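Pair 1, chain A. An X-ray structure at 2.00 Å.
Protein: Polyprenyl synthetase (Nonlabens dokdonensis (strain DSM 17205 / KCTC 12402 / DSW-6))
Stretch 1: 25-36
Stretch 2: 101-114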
# COMPACT_ATOMS: atom_id res chain seq x y z
N ALA A 25 22.51 -17.18 15.60
CA ALA A 25 22.78 -15.73 15.51
C ALA A 25 21.49 -14.95 15.29
O ALA A 25 21.37 -13.90 15.88
CB ALA A 25 23.77 -15.48 14.41
N GLY A 26 20.57 -15.48 14.48
CA GLY A 26 19.27 -14.81 14.21
C GLY A 26 18.48 -14.52 15.48
O GLY A 26 17.61 -13.59 15.49
N LEU A 27 18.71 -15.32 16.52
CA LEU A 27 18.04 -15.09 17.82
C LEU A 27 18.89 -14.17 18.72
O LEU A 27 18.32 -13.27 19.38
CB LEU A 27 17.83 -16.45 18.47
CG LEU A 27 17.04 -16.36 19.76
CD1 LEU A 27 15.62 -15.87 19.47
CD2 LEU A 27 17.03 -17.71 20.48
N TYR A 28 20.20 -14.43 18.85
CA TYR A 28 21.02 -13.83 19.94
C TYR A 28 21.78 -12.58 19.47
O TYR A 28 22.01 -11.71 20.33
CB TYR A 28 21.96 -14.88 20.56
CG TYR A 28 21.24 -15.97 21.31
CD1 TYR A 28 20.54 -15.70 22.48
CD2 TYR A 28 21.28 -17.29 20.88
CE1 TYR A 28 19.91 -16.70 23.21
CE2 TYR A 28 20.64 -18.30 21.60
CZ TYR A 28 19.98 -18.01 22.78
OH TYR A 28 19.33 -19.00 23.44
N ASP A 29 22.06 -12.41 18.18
CA ASP A 29 22.76 -11.17 17.70
C ASP A 29 22.04 -9.92 18.19
O ASP A 29 22.65 -9.03 18.75
CB ASP A 29 22.85 -11.06 16.18
CG ASP A 29 23.91 -11.92 15.54
OD1 ASP A 29 24.71 -12.55 16.29
OD2 ASP A 29 23.89 -11.96 14.28
N PRO A 30 20.69 -9.84 18.09
CA PRO A 30 19.98 -8.68 18.58
C PRO A 30 20.05 -8.51 20.09
O PRO A 30 19.86 -7.40 20.56
CB PRO A 30 18.53 -8.87 18.09
CG PRO A 30 18.59 -9.95 17.07
CD PRO A 30 19.77 -10.82 17.50
N VAL A 31 20.33 -9.57 20.85
CA VAL A 31 20.45 -9.39 22.32
C VAL A 31 21.73 -8.59 22.59
O VAL A 31 21.69 -7.62 23.36
CB VAL A 31 20.49 -10.73 23.06
CG1 VAL A 31 20.72 -10.51 24.56
CG2 VAL A 31 19.24 -11.56 22.79
N HIS A 32 22.84 -9.00 22.00
CA HIS A 32 24.14 -8.28 22.16
C HIS A 32 24.01 -6.83 21.66
O HIS A 32 24.49 -5.89 22.35
CB HIS A 32 25.26 -9.07 21.48
CG HIS A 32 25.43 -10.41 22.10
ND1 HIS A 32 25.17 -11.60 21.41
CD2 HIS A 32 25.73 -10.78 23.36
CE1 HIS A 32 25.36 -12.62 22.22
NE2 HIS A 32 25.69 -12.14 23.41
N TYR A 33 23.31 -6.64 20.54
CA TYR A 33 23.09 -5.31 19.95
C TYR A 33 22.35 -4.43 20.95
O TYR A 33 22.82 -3.33 21.24
CB TYR A 33 22.34 -5.44 18.64
CG TYR A 33 22.01 -4.13 17.96
CD1 TYR A 33 22.92 -3.52 17.11
CD2 TYR A 33 20.77 -3.55 18.13
CE1 TYR A 33 22.60 -2.35 16.45
CE2 TYR A 33 20.44 -2.39 17.45
CZ TYR A 33 21.35 -1.78 16.60
OH TYR A 33 21.00 -0.62 15.96
N ILE A 34 21.20 -4.86 21.47
CA ILE A 34 20.41 -3.92 22.31
C ILE A 34 21.15 -3.67 23.63
O ILE A 34 21.00 -2.55 24.19
CB ILE A 34 18.96 -4.37 22.51
CG1 ILE A 34 18.14 -3.21 23.07
CG2 ILE A 34 18.87 -5.64 23.36
CD1 ILE A 34 16.71 -3.30 22.74
N LEU A 35 21.91 -4.64 24.15
CA LEU A 35 22.64 -4.46 25.44
C LEU A 35 23.86 -3.56 25.24
O LEU A 35 24.37 -3.14 26.24
CB LEU A 35 23.04 -5.81 26.00
CG LEU A 35 21.87 -6.67 26.46
CD1 LEU A 35 22.36 -8.04 26.87
CD2 LEU A 35 21.10 -5.98 27.59
N ASP A 36 24.25 -3.28 24.01
CA ASP A 36 25.43 -2.46 23.69
C ASP A 36 25.04 -1.05 23.27
O ASP A 36 25.86 -0.42 22.65
CB ASP A 36 26.23 -3.15 22.59
CG ASP A 36 27.64 -2.60 22.45
OD1 ASP A 36 28.17 -2.06 23.43
OD2 ASP A 36 28.18 -2.70 21.35
N ASN A 101 9.54 -9.81 13.37
CA ASN A 101 9.49 -11.20 13.88
C ASN A 101 10.73 -11.45 14.74
O ASN A 101 10.62 -12.12 15.79
CB ASN A 101 9.36 -12.23 12.76
CG ASN A 101 7.94 -12.29 12.24
OD1 ASN A 101 7.04 -11.60 12.72
ND2 ASN A 101 7.74 -13.11 11.24
N THR A 102 11.88 -10.88 14.37
CA THR A 102 13.12 -10.95 15.15
C THR A 102 12.88 -10.21 16.45
O THR A 102 13.27 -10.69 17.49
CB THR A 102 14.31 -10.40 14.35
OG1 THR A 102 14.49 -11.24 13.20
CG2 THR A 102 15.56 -10.34 15.19
N GLY A 103 12.32 -9.04 16.39
CA GLY A 103 12.05 -8.29 17.63
C GLY A 103 11.14 -9.10 18.56
O GLY A 103 11.35 -9.05 19.77
N ILE A 104 10.11 -9.75 18.03
CA ILE A 104 9.12 -10.47 18.88
C ILE A 104 9.86 -11.63 19.55
O ILE A 104 9.93 -11.68 20.76
CB ILE A 104 7.90 -10.94 18.07
CG1 ILE A 104 7.06 -9.73 17.61
CG2 ILE A 104 7.09 -11.93 18.91
CD1 ILE A 104 5.96 -10.11 16.63
N LEU A 105 10.51 -12.45 18.77
CA LEU A 105 11.11 -13.72 19.24
C LEU A 105 12.33 -13.42 20.12
O LEU A 105 12.44 -14.06 21.18
CB LEU A 105 11.52 -14.55 18.03
CG LEU A 105 12.11 -15.90 18.39
CD1 LEU A 105 11.05 -16.75 19.11
CD2 LEU A 105 12.57 -16.60 17.13
N THR A 106 13.22 -12.51 19.71
CA THR A 106 14.41 -12.18 20.53
C THR A 106 13.93 -11.60 21.85
O THR A 106 14.55 -11.88 22.89
CB THR A 106 15.38 -11.26 19.78
OG1 THR A 106 15.86 -12.10 18.74
CG2 THR A 106 16.51 -10.80 20.64
N GLY A 107 12.91 -10.77 21.85
CA GLY A 107 12.46 -10.20 23.14
C GLY A 107 11.98 -11.32 24.07
O GLY A 107 12.22 -11.27 25.31
N ASP A 108 11.23 -12.29 23.52
CA ASP A 108 10.75 -13.46 24.28
C ASP A 108 11.97 -14.18 24.88
O ASP A 108 11.93 -14.46 26.07
CB ASP A 108 9.94 -14.40 23.39
CG ASP A 108 8.59 -13.86 22.91
OD1 ASP A 108 8.13 -12.78 23.45
OD2 ASP A 108 8.00 -14.55 21.98
N ALA A 109 13.02 -14.42 24.10
CA ALA A 109 14.24 -15.14 24.54
C ALA A 109 14.89 -14.32 25.67
O ALA A 109 15.31 -14.94 26.67
CB ALA A 109 15.17 -15.42 23.42
N MET A 110 14.84 -13.00 25.62
CA MET A 110 15.51 -12.16 26.64
C MET A 110 14.73 -12.28 27.94
O MET A 110 15.39 -12.33 29.00
CB MET A 110 15.65 -10.69 26.20
CG MET A 110 16.69 -10.54 25.09
SD MET A 110 16.85 -8.81 24.57
CE MET A 110 17.59 -8.18 26.06
N LEU A 111 13.39 -12.24 27.92
CA LEU A 111 12.63 -12.43 29.19
C LEU A 111 13.04 -13.75 29.88
O LEU A 111 13.29 -13.77 31.11
CB LEU A 111 11.14 -12.38 28.94
CG LEU A 111 10.26 -12.59 30.17
CD1 LEU A 111 10.65 -11.63 31.31
CD2 LEU A 111 8.79 -12.36 29.79
N ILE A 112 13.21 -14.80 29.11
CA ILE A 112 13.52 -16.15 29.65
C ILE A 112 14.96 -16.12 30.18
O ILE A 112 15.20 -16.68 31.24
CB ILE A 112 13.29 -17.22 28.56
CG1 ILE A 112 11.82 -17.29 28.11
CG2 ILE A 112 13.75 -18.57 29.05
CD1 ILE A 112 11.67 -17.98 26.71
N MET A 113 15.89 -15.50 29.45
CA MET A 113 17.31 -15.39 29.88
C MET A 113 17.38 -14.63 31.21
O MET A 113 18.23 -14.99 32.08
CB MET A 113 18.12 -14.67 28.80
CG MET A 113 18.26 -15.48 27.54
SD MET A 113 18.87 -14.45 26.17
CE MET A 113 20.60 -14.35 26.60
N ALA A 114 16.54 -13.63 31.39
CA ALA A 114 16.49 -12.87 32.64
C ALA A 114 16.18 -13.86 33.77
O ALA A 114 16.88 -13.85 34.80
CB ALA A 114 15.48 -11.77 32.58
O HOH W 1 14.71 -13.49 16.53
O HOH W 2 16.67 -12.78 13.14

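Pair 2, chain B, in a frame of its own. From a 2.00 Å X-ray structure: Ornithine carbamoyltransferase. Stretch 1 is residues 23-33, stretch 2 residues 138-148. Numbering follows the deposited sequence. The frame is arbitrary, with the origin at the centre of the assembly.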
# COMPACT_ATOMS: atom_id res chain seq x y z
N TYR B 23 20.42 4.83 -23.40
CA TYR B 23 20.87 4.04 -22.26
C TYR B 23 19.68 3.47 -21.47
O TYR B 23 19.66 2.31 -21.10
CB TYR B 23 21.78 4.88 -21.36
CG TYR B 23 22.09 4.21 -20.04
CD1 TYR B 23 23.16 3.34 -19.92
CD2 TYR B 23 21.31 4.45 -18.94
CE1 TYR B 23 23.43 2.71 -18.69
CE2 TYR B 23 21.58 3.85 -17.74
CZ TYR B 23 22.61 2.97 -17.63
OH TYR B 23 22.83 2.41 -16.40
N LEU B 24 18.65 4.28 -21.24
CA LEU B 24 17.49 3.83 -20.44
C LEU B 24 16.76 2.70 -21.14
O LEU B 24 16.35 1.74 -20.48
CB LEU B 24 16.56 4.99 -20.17
CG LEU B 24 16.46 5.43 -18.70
CD1 LEU B 24 17.62 4.95 -17.85
CD2 LEU B 24 16.35 6.90 -18.66
N ILE B 25 16.67 2.81 -22.47
CA ILE B 25 16.04 1.80 -23.36
C ILE B 25 16.79 0.49 -23.23
O ILE B 25 16.20 -0.51 -22.89
CB ILE B 25 15.94 2.28 -24.85
CG1 ILE B 25 14.80 3.31 -25.01
CG2 ILE B 25 15.69 1.13 -25.78
CD1 ILE B 25 15.02 4.36 -26.09
N ASP B 26 18.09 0.50 -23.46
CA ASP B 26 18.91 -0.69 -23.30
C ASP B 26 18.92 -1.27 -21.88
O ASP B 26 19.06 -2.49 -21.70
CB ASP B 26 20.33 -0.38 -23.74
CG ASP B 26 20.43 -0.06 -25.19
OD1 ASP B 26 19.64 -0.60 -25.99
OD2 ASP B 26 21.33 0.74 -25.53
N ARG B 27 18.84 -0.41 -20.88
CA ARG B 27 18.81 -0.89 -19.49
C ARG B 27 17.45 -1.61 -19.26
O ARG B 27 17.37 -2.72 -18.74
CB ARG B 27 19.03 0.28 -18.55
CG ARG B 27 19.11 -0.07 -17.11
CD ARG B 27 20.50 0.18 -16.66
NE ARG B 27 20.65 0.01 -15.23
CZ ARG B 27 21.73 -0.48 -14.66
NH1 ARG B 27 22.74 -0.90 -15.41
NH2 ARG B 27 21.78 -0.60 -13.36
N ALA B 28 16.37 -0.98 -19.71
CA ALA B 28 15.03 -1.57 -19.63
C ALA B 28 15.03 -2.94 -20.29
O ALA B 28 14.45 -3.88 -19.80
CB ALA B 28 13.99 -0.67 -20.34
N LEU B 29 15.65 -3.01 -21.47
CA LEU B 29 15.71 -4.25 -22.24
C LEU B 29 16.53 -5.31 -21.51
O LEU B 29 16.19 -6.51 -21.52
CB LEU B 29 16.30 -3.98 -23.62
CG LEU B 29 15.42 -3.34 -24.68
CD1 LEU B 29 16.32 -2.97 -25.85
CD2 LEU B 29 14.28 -4.31 -25.06
N ASP B 30 17.60 -4.88 -20.87
CA ASP B 30 18.42 -5.88 -20.14
C ASP B 30 17.76 -6.31 -18.84
O ASP B 30 17.95 -7.43 -18.41
CB ASP B 30 19.82 -5.39 -19.83
CG ASP B 30 20.69 -6.49 -19.22
OD1 ASP B 30 21.20 -6.32 -18.10
OD2 ASP B 30 20.83 -7.56 -19.85
N MET B 31 17.00 -5.41 -18.21
CA MET B 31 16.22 -5.78 -17.02
C MET B 31 15.04 -6.65 -17.34
O MET B 31 14.61 -7.42 -16.51
CB MET B 31 15.69 -4.53 -16.30
CG MET B 31 16.78 -3.62 -15.81
SD MET B 31 16.08 -2.13 -15.18
CE MET B 31 17.38 -1.53 -14.10
N LYS B 32 14.49 -6.51 -18.55
CA LYS B 32 13.48 -7.45 -19.05
C LYS B 32 13.93 -8.86 -19.17
O LYS B 32 13.21 -9.80 -18.75
CB LYS B 32 12.89 -6.98 -20.37
CG LYS B 32 11.56 -7.69 -20.59
CD LYS B 32 10.89 -7.21 -21.88
CE LYS B 32 9.58 -7.99 -22.06
NZ LYS B 32 8.85 -7.61 -23.30
N LYS B 33 15.14 -9.00 -19.72
CA LYS B 33 15.75 -10.28 -20.03
C LYS B 33 16.48 -10.91 -18.89
O LYS B 33 16.45 -12.13 -18.75
CB LYS B 33 16.77 -10.07 -21.12
CG LYS B 33 16.63 -11.11 -22.19
CD LYS B 33 17.65 -10.90 -23.24
CE LYS B 33 18.73 -11.97 -23.13
NZ LYS B 33 19.47 -11.94 -24.41
N MET B 138 7.13 7.10 -22.36
CA MET B 138 8.03 7.30 -23.51
C MET B 138 9.12 6.25 -23.47
O MET B 138 9.35 5.59 -24.47
CB MET B 138 8.63 8.72 -23.62
CG MET B 138 7.62 9.80 -23.92
SD MET B 138 6.58 9.54 -25.39
CE MET B 138 5.22 8.64 -24.70
N VAL B 139 9.74 6.05 -22.33
CA VAL B 139 10.77 4.99 -22.24
C VAL B 139 10.17 3.60 -22.59
O VAL B 139 10.84 2.75 -23.17
CB VAL B 139 11.40 4.88 -20.85
CG1 VAL B 139 12.58 3.85 -20.86
CG2 VAL B 139 11.84 6.23 -20.37
N CYS B 140 8.88 3.42 -22.26
CA CYS B 140 8.14 2.19 -22.53
C CYS B 140 8.02 1.94 -24.00
O CYS B 140 8.41 0.90 -24.52
CB CYS B 140 6.73 2.31 -21.97
SG CYS B 140 5.81 0.77 -22.25
N ASP B 141 7.46 2.92 -24.69
CA ASP B 141 7.18 2.84 -26.13
C ASP B 141 8.42 2.72 -27.02
O ASP B 141 8.50 1.84 -27.86
CB ASP B 141 6.37 4.06 -26.50
CG ASP B 141 5.02 4.08 -25.82
OD1 ASP B 141 4.37 5.15 -25.73
OD2 ASP B 141 4.61 2.99 -25.36
N PHE B 142 9.42 3.57 -26.81
CA PHE B 142 10.62 3.43 -27.63
C PHE B 142 11.38 2.13 -27.35
O PHE B 142 11.91 1.51 -28.26
CB PHE B 142 11.49 4.67 -27.53
CG PHE B 142 10.80 5.88 -28.05
CD1 PHE B 142 10.31 6.85 -27.18
CD2 PHE B 142 10.58 6.02 -29.42
CE1 PHE B 142 9.67 7.96 -27.66
CE2 PHE B 142 9.93 7.17 -29.92
CZ PHE B 142 9.48 8.12 -29.02
N MET B 143 11.38 1.71 -26.09
CA MET B 143 11.82 0.36 -25.76
C MET B 143 11.07 -0.75 -26.52
O MET B 143 11.68 -1.70 -27.02
CB MET B 143 11.73 0.15 -24.28
CG MET B 143 12.09 -1.30 -23.83
SD MET B 143 11.10 -1.84 -22.35
CE MET B 143 11.66 -3.53 -22.28
N THR B 144 9.75 -0.63 -26.61
CA THR B 144 8.90 -1.58 -27.33
C THR B 144 9.23 -1.55 -28.82
O THR B 144 9.32 -2.61 -29.46
CB THR B 144 7.38 -1.25 -27.11
OG1 THR B 144 7.07 -1.32 -25.71
CG2 THR B 144 6.48 -2.21 -27.92
N ILE B 145 9.40 -0.34 -29.37
CA ILE B 145 9.78 -0.21 -30.77
C ILE B 145 11.15 -0.91 -30.99
O ILE B 145 11.27 -1.74 -31.89
CB ILE B 145 9.79 1.28 -31.23
CG1 ILE B 145 8.35 1.80 -31.35
CG2 ILE B 145 10.53 1.51 -32.58
CD1 ILE B 145 8.23 3.37 -31.30
N LYS B 146 12.16 -0.63 -30.17
CA LYS B 146 13.47 -1.30 -30.38
C LYS B 146 13.41 -2.81 -30.26
O LYS B 146 14.08 -3.53 -31.01
CB LYS B 146 14.56 -0.79 -29.42
CG LYS B 146 15.85 -1.70 -29.48
CD LYS B 146 17.05 -0.96 -28.90
CE LYS B 146 18.34 -1.72 -29.17
NZ LYS B 146 19.39 -0.97 -28.41
N GLU B 147 12.69 -3.27 -29.25
CA GLU B 147 12.43 -4.68 -28.99
C GLU B 147 11.79 -5.38 -30.15
O GLU B 147 12.26 -6.39 -30.60
CB GLU B 147 11.48 -4.79 -27.80
CG GLU B 147 11.41 -6.17 -27.23
CD GLU B 147 10.48 -6.25 -26.05
OE1 GLU B 147 9.39 -5.65 -26.11
OE2 GLU B 147 10.82 -6.93 -25.07
N LYS B 148 10.65 -4.87 -30.59
CA LYS B 148 9.93 -5.46 -31.72
C LYS B 148 10.77 -5.55 -33.00
O LYS B 148 10.91 -6.64 -33.56
CB LYS B 148 8.60 -4.73 -32.00
CG LYS B 148 7.63 -4.90 -30.88
CD LYS B 148 7.25 -6.38 -30.70
CE LYS B 148 6.78 -6.66 -29.25
NZ LYS B 148 6.46 -8.10 -29.02

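Both pairs cross two helices steeply, at -75° in pair 1 and -70° in pair 2, with axes 8.9 and 9.2 Å apart at closest approach. Fourteen central residues superpose to 0.6 Å, so the backbone problem is nearly the same, and the buried areas, 507 and 553 Å², are similar too. The chemistry that fills the crossing is not.

The central position is Thr106(A), matched by Met143(B). Each is a knob in a hole made by four residues of the other helix. Opposite the short threonine the helix is kinked: Pro30(A) has no backbone NH to give, and Val31(A) N bonds to Tyr28(A) O instead of Leu27(A) O. Thr106(A) OG1 donates to the carbonyl so freed, Leu27(A) O, at 2.8 Å. Water 1 lies 2.9 Å from Thr106(A) OG1 and 3.1 Å from Gly26(A) O. In pair 2 the facing helix is regular, Leu29(B) N bonding Ile25(B) O. The knob is a long thioether: Met143(B) places SD 3.7 Å from Ala28(B) CB and CE 3.9 Å from Leu29(B) CD2.

The wall of the hole follows suit. Pro30(A) matches Ala28(B), both pointing toward the partner helix; Pro30(A) CB lies 3.8 Å from Thr106(A) CG2. Val31(A) matches Leu29(B): Val31(A) CG2 lies 3.6 Å from both Thr106(A) CG2 and Met110(A) CG, and Leu29(B) CD2 likewise reaches the matched residues, 3.9 Å from Met143(B) CE and Glu147(B) CB, while its CD1 adds Lys146(B) CD at 3.7 Å. Leu27(A) and Ile25(B) differ by 1.7 Å at CA, yet do similar work, Leu27(A) CD1 lying 3.7 Å from Leu105(A) CG and Ile25(B) CD1 3.8 Å from Phe142(B) CB.

At one end, Thr102(A) and Val139(B) have nearly coincident side chains. Thr102(A) CG2 packs 3.6 Å from Pro30(A) CG. Gly26(A), without a side chain, offers its carbonyl to water 2, which also donates to Thr102(A) OG1; its match Leu24(B) points toward the partner helix, CB 4.2 Å from Val139(B) CG1.

Polarity diverges most at the flanks. Ile34(A) CG2 and Met110(A) CE, 3.9 Å apart, give way to Lys32(B) NZ and Glu147(B) OE2 in a 2.7 Å salt bridge. Ala109(A) CB merely meets Leu27(A) CD1 at 4.0 Å; its match Lys146(B) carries NZ to Asp26(B) OD1, a very short 2.5 Å salt bridge. Tyr28(A), matching Asp26(B), instead sets CE1 3.9 Å from Met113(A) SD, at the ring edge. One crossing thus accepts a small polar knob bonded to a freed carbonyl or a long apolar knob flanked by charge pairs.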